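Local coordinates for peptidase M16 domain protein (Alicyclobacillus acidocaldarius subsp. acidocaldarius DSM 446, PDB 4XEA) that is a putative metallopeptidase of the M16 family that binds a metal ion and probably cleaves peptide bonds, at residues M150-A155 and V416-L421; H138-N141 and D145-A148. All blocks are in the same frame, centred on the assembly; numbering follows the deposited sequence.

Contact 1. Residues M150-A155 and V416-L421; sequences MELLRA and VVSAVL. Unlike the reference sequence in segment 416-421: Leu421 (reference Val).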
loop_
_atom_site.group_PDB
_atom_site.type_symbol
_atom_site.label_atom_id
_atom_site.label_comp_id
_atom_site.label_asym_id
_atom_site.label_seq_id
_atom_site.Cartn_x
_atom_site.Cartn_y
_atom_site.Cartn_z
HETATM N N MSE A 150 20.721 4.066 5.806
HETATM C CA MSE A 150 21.513 4.249 7.029
HETATM C C MSE A 150 22.912 4.799 6.709
HETATM O O MSE A 150 23.435 5.584 7.486
HETATM C CB MSE A 150 21.570 2.977 7.908
HETATM C CG MSE A 150 20.221 2.669 8.672
HETATM SE SE MSE A 150 19.365 4.141 9.637
HETATM C CE MSE A 150 20.974 4.804 10.559
ATOM N N GLU A 151 23.462 4.451 5.548
ATOM C CA GLU A 151 24.781 5.000 5.128
ATOM C C GLU A 151 24.684 6.535 4.931
ATOM O O GLU A 151 25.527 7.271 5.389
ATOM C CB GLU A 151 25.310 4.317 3.859
ATOM C CG GLU A 151 25.804 2.886 4.039
ATOM C CD GLU A 151 26.871 2.735 5.142
ATOM O OE1 GLU A 151 27.621 3.710 5.424
ATOM O OE2 GLU A 151 26.935 1.626 5.724
ATOM N N LEU A 152 23.600 6.983 4.316
ATOM C CA LEU A 152 23.331 8.423 4.143
ATOM C C LEU A 152 23.276 9.140 5.499
ATOM O O LEU A 152 24.024 10.123 5.744
ATOM C CB LEU A 152 22.040 8.572 3.330
ATOM C CG LEU A 152 21.460 9.945 2.958
ATOM C CD1 LEU A 152 20.962 10.633 4.190
ATOM C CD2 LEU A 152 22.461 10.739 2.238
ATOM N N LEU A 153 22.473 8.615 6.425
ATOM C CA LEU A 153 22.378 9.206 7.759
ATOM C C LEU A 153 23.691 9.240 8.510
ATOM O O LEU A 153 24.010 10.273 9.204
ATOM C CB LEU A 153 21.293 8.523 8.604
ATOM C CG LEU A 153 19.829 8.692 8.155
ATOM C CD1 LEU A 153 18.817 8.016 9.149
ATOM C CD2 LEU A 153 19.464 10.168 8.049
ATOM N N ARG A 154 24.433 8.139 8.412
ATOM C CA ARG A 154 25.717 8.015 9.060
ATOM C C ARG A 154 26.730 9.032 8.462
ATOM O O ARG A 154 27.542 9.586 9.190
ATOM C CB ARG A 154 26.301 6.607 8.978
ATOM C CG ARG A 154 25.791 5.653 10.071
ATOM C CD ARG A 154 26.609 4.337 10.165
ATOM N NE ARG A 154 26.387 3.353 9.099
ATOM C CZ ARG A 154 25.419 2.423 9.077
ATOM N NH1 ARG A 154 25.357 1.562 8.059
ATOM N NH2 ARG A 154 24.497 2.354 10.039
ATOM N N ALA A 155 26.610 9.281 7.170
ATOM C CA ALA A 155 27.445 10.284 6.502
ATOM C C ALA A 155 26.998 11.720 6.896
ATOM O O ALA A 155 27.827 12.612 7.172
ATOM C CB ALA A 155 27.395 10.065 4.984
ATOM N N VAL A 416 24.676 15.432 0.809
ATOM C CA VAL A 416 25.385 14.170 0.856
ATOM C C VAL A 416 24.934 13.408 -0.369
ATOM O O VAL A 416 23.717 13.360 -0.692
ATOM C CB VAL A 416 25.029 13.323 2.105
ATOM C CG1 VAL A 416 25.777 11.985 2.060
ATOM C CG2 VAL A 416 25.362 14.094 3.350
ATOM N N VAL A 417 25.881 12.852 -1.094
ATOM C CA VAL A 417 25.541 12.025 -2.268
ATOM C C VAL A 417 26.069 10.636 -1.964
ATOM O O VAL A 417 27.283 10.488 -1.751
ATOM C CB VAL A 417 26.176 12.517 -3.582
ATOM C CG1 VAL A 417 25.682 11.718 -4.817
ATOM C CG2 VAL A 417 25.929 13.985 -3.819
ATOM N N SER A 418 25.200 9.619 -1.977
ATOM C CA SER A 418 25.646 8.277 -1.625
ATOM C C SER A 418 25.066 7.192 -2.528
ATOM O O SER A 418 23.915 7.294 -2.963
ATOM C CB SER A 418 25.331 8.001 -0.158
ATOM O OG SER A 418 23.952 7.785 0.008
ATOM N N ALA A 419 25.853 6.145 -2.783
ATOM C CA ALA A 419 25.488 5.108 -3.734
ATOM C C ALA A 419 25.780 3.720 -3.155
ATOM O O ALA A 419 26.711 3.515 -2.355
ATOM C CB ALA A 419 26.258 5.301 -5.071
ATOM N N VAL A 420 24.966 2.764 -3.575
ATOM C CA VAL A 420 25.209 1.354 -3.293
ATOM C C VAL A 420 25.375 0.741 -4.646
ATOM O O VAL A 420 24.527 0.959 -5.513
ATOM C CB VAL A 420 24.013 0.690 -2.562
ATOM C CG1 VAL A 420 24.307 -0.784 -2.296
ATOM C CG2 VAL A 420 23.739 1.424 -1.271
ATOM N N LEU A 421 26.465 -0.001 -4.830
ATOM C CA LEU A 421 26.892 -0.474 -6.133
ATOM C C LEU A 421 26.868 -2.006 -6.143
ATOM O O LEU A 421 27.198 -2.643 -5.142
ATOM C CB LEU A 421 28.307 0.044 -6.443
ATOM C CG LEU A 421 28.531 1.567 -6.336
ATOM C CD1 LEU A 421 29.998 1.919 -6.605
ATOM C CD2 LEU A 421 27.626 2.318 -7.311
#

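Contact 2. Residues H138-N141 and D145-A148; sequences HMVN and DRRA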
loop_
_atom_site.group_PDB
_atom_site.type_symbol
_atom_site.label_atom_id
_atom_site.label_comp_id
_atom_site.label_asym_id
_atom_site.label_seq_id
_atom_site.Cartn_x
_atom_site.Cartn_y
_atom_site.Cartn_z
ATOM N N HIS A 138 20.422 -7.689 12.878
ATOM C CA HIS A 138 21.291 -8.349 11.863
ATOM C C HIS A 138 20.633 -8.463 10.490
ATOM O O HIS A 138 21.258 -8.179 9.471
ATOM C CB HIS A 138 21.723 -9.750 12.321
ATOM C CG HIS A 138 22.797 -9.740 13.366
ATOM N ND1 HIS A 138 24.074 -9.281 13.119
ATOM C CD2 HIS A 138 22.786 -10.138 14.663
ATOM C CE1 HIS A 138 24.801 -9.391 14.219
ATOM N NE2 HIS A 138 24.043 -9.910 15.168
HETATM N N MSE A 139 19.371 -8.878 10.490
HETATM C CA MSE A 139 18.583 -9.043 9.267
HETATM C C MSE A 139 18.460 -7.714 8.528
HETATM O O MSE A 139 18.708 -7.631 7.327
HETATM C CB MSE A 139 17.178 -9.570 9.605
HETATM C CG MSE A 139 16.685 -10.683 8.712
HETATM SE SE MSE A 139 17.649 -12.372 8.968
HETATM C CE MSE A 139 17.698 -12.371 10.934
ATOM N N VAL A 140 18.087 -6.675 9.268
ATOM C CA VAL A 140 17.897 -5.338 8.710
ATOM C C VAL A 140 19.209 -4.688 8.216
ATOM O O VAL A 140 19.165 -3.763 7.404
ATOM C CB VAL A 140 17.151 -4.435 9.744
ATOM C CG1 VAL A 140 17.159 -2.974 9.333
ATOM C CG2 VAL A 140 15.713 -4.968 9.958
ATOM N N ASN A 141 20.369 -5.151 8.694
ATOM C CA ASN A 141 21.664 -4.645 8.181
ATOM C C ASN A 141 21.994 -5.288 6.829
ATOM O O ASN A 141 22.879 -4.808 6.118
ATOM C CB ASN A 141 22.837 -4.928 9.142
ATOM C CG ASN A 141 22.737 -4.179 10.476
ATOM O OD1 ASN A 141 22.077 -3.152 10.589
ATOM N ND2 ASN A 141 23.408 -4.708 11.494
ATOM N N ASP A 145 17.904 -1.611 0.904
ATOM C CA ASP A 145 17.245 -0.305 0.995
ATOM C C ASP A 145 17.569 0.347 2.322
ATOM O O ASP A 145 17.947 1.524 2.368
ATOM C CB ASP A 145 15.732 -0.413 0.841
ATOM C CG ASP A 145 15.328 -1.021 -0.477
ATOM O OD1 ASP A 145 16.159 -0.998 -1.405
ATOM O OD2 ASP A 145 14.189 -1.521 -0.587
ATOM N N ARG A 146 17.432 -0.427 3.395
ATOM C CA ARG A 146 17.674 0.089 4.731
ATOM C C ARG A 146 19.156 0.468 4.883
ATOM O O ARG A 146 19.486 1.499 5.470
ATOM C CB ARG A 146 17.241 -0.913 5.810
ATOM C CG ARG A 146 17.027 -0.233 7.193
ATOM C CD ARG A 146 15.610 0.356 7.311
ATOM N NE ARG A 146 15.525 1.382 8.353
ATOM C CZ ARG A 146 14.523 2.266 8.486
ATOM N NH1 ARG A 146 13.488 2.269 7.641
ATOM N NH2 ARG A 146 14.546 3.155 9.477
ATOM N N ARG A 147 20.026 -0.344 4.307
ATOM C CA ARG A 147 21.475 -0.087 4.336
ATOM C C ARG A 147 21.886 1.246 3.652
ATOM O O ARG A 147 22.602 2.022 4.245
ATOM C CB ARG A 147 22.231 -1.280 3.725
ATOM C CG ARG A 147 23.750 -1.271 3.941
ATOM C CD ARG A 147 24.134 -0.852 5.360
ATOM N NE ARG A 147 25.572 -0.951 5.563
ATOM C CZ ARG A 147 26.222 -2.075 5.845
ATOM N NH1 ARG A 147 25.564 -3.228 5.982
ATOM N NH2 ARG A 147 27.549 -2.047 5.986
ATOM N N ALA A 148 21.401 1.512 2.441
ATOM C CA ALA A 148 21.704 2.757 1.719
ATOM C C ALA A 148 21.240 3.982 2.504
ATOM O O ALA A 148 21.952 4.974 2.606
ATOM C CB ALA A 148 21.035 2.747 0.363
#

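Contact 1. Residues M150-A155 and V416-L421
Alongside the packing of Leu152 and Ala155 against Val416, the flat group to consider is the Arg154 guanidinium. One of its faces looks onto the backbone of the preceding turn: Met150 O sits 4.0 Å above the plane of the Arg154 guanidinium, over its centre, and Glu151 N lies above the same face, displaced toward the rim. At the edge, almost in plane, is Glu151 OE2, which receives Arg154 NH1 at 2.8 Å in a salt bridge with a nearly straight bond (167°). The carboxylate does not return this coplanarity, for the donor arrives from well above its plane. Glu151 OE2 has a second cationic partner in Arg147, one turn earlier, so that one oxygen serves two arginines.

Apolar packing joins the helix to the strand. Residues 150-155 belong to helix 144-156, which follows in sequence the helix that carries the nickel ligand Glu136, and they pack on strand 415-422 of the five-stranded sheet in the C-terminal part of the M16 fold. The two segments run roughly antiparallel, at 147°, with their axes 8.7 Å apart at closest approach.

Leu152 carries its CG anti to the backbone N (chi1 -180°), which swings the branch toward the strand although CB does not point there. Leu152 CD2 comes to 3.5 Å from Val416 CG1, the two side chains meeting at a slant. Val416 CG1 also reaches Ala155 CB, at 3.9 Å, and thus touches two helix residues one turn apart. Beside this apolar patch, Leu152 CB passes 3.9 Å from Ser418 OG. That buried hydroxyl has a weak hydrogen bond to Leu254 O on the adjoining strand 252-258, while Leu254 also touches Leu152.

Contact 2. Residues H138-N141 and D145-A148
Val140 and Arg146 meet across a tight connection between two consecutive helices, 123-141 and 144-156. Helix 123-141 also carries Glu136, a ligand of the bound nickel ion, and the Val140 side chain is about 8 Å from that metal.

The apolar part of the contact is a pairing of aliphatic groups. Val140 CG1 lies 3.5 Å from Arg146 CG, with the two side chains side by side and pointing the same way. Beyond this methylene the arginine leads off, bent at chi2 (85°), and its NH2 forms a salt bridge with Asp165, a residue the Val140 side chain also touches.

The polar part belongs to Arg147, whose strongest partner is Glu151, salt-bridged through NE within the second helix. The other end of the guanidinium turns back to the first helix, where NH1 donates to Asn141 O. Without the guanidinium, as with an alanine here, Asn141 O would probably lose this donor and Glu151 one of its two cations. The bond from Arg147 NH1 to Asn141 O measures 3.1 Å and is distinctly bent (137° at the hydrogen); the donor is tilted 15° from the carbonyl plane of Asn141, yet the oxygen lies almost exactly in the guanidinium plane.

The two contacts follow one another along helix 144-156, with their centres 12 Å apart on the same side of the chain's centre. Contact 2 comes first and is local, joining the start of this helix to helix 123-141; contact 1 is long-range, bringing the later turns against strand 415-422 near the C-terminus. They meet directly where Val420 CG2 packs on Ala148 CB at 3.4 Å, and where the like-charged Arg147 of contact 2 and Arg154 of contact 1 lie close. One helix therefore links the helix that carries the nickel ligand Glu136 to the C-terminal sheet, illustrating how a local turn and a distant strand can share a single element.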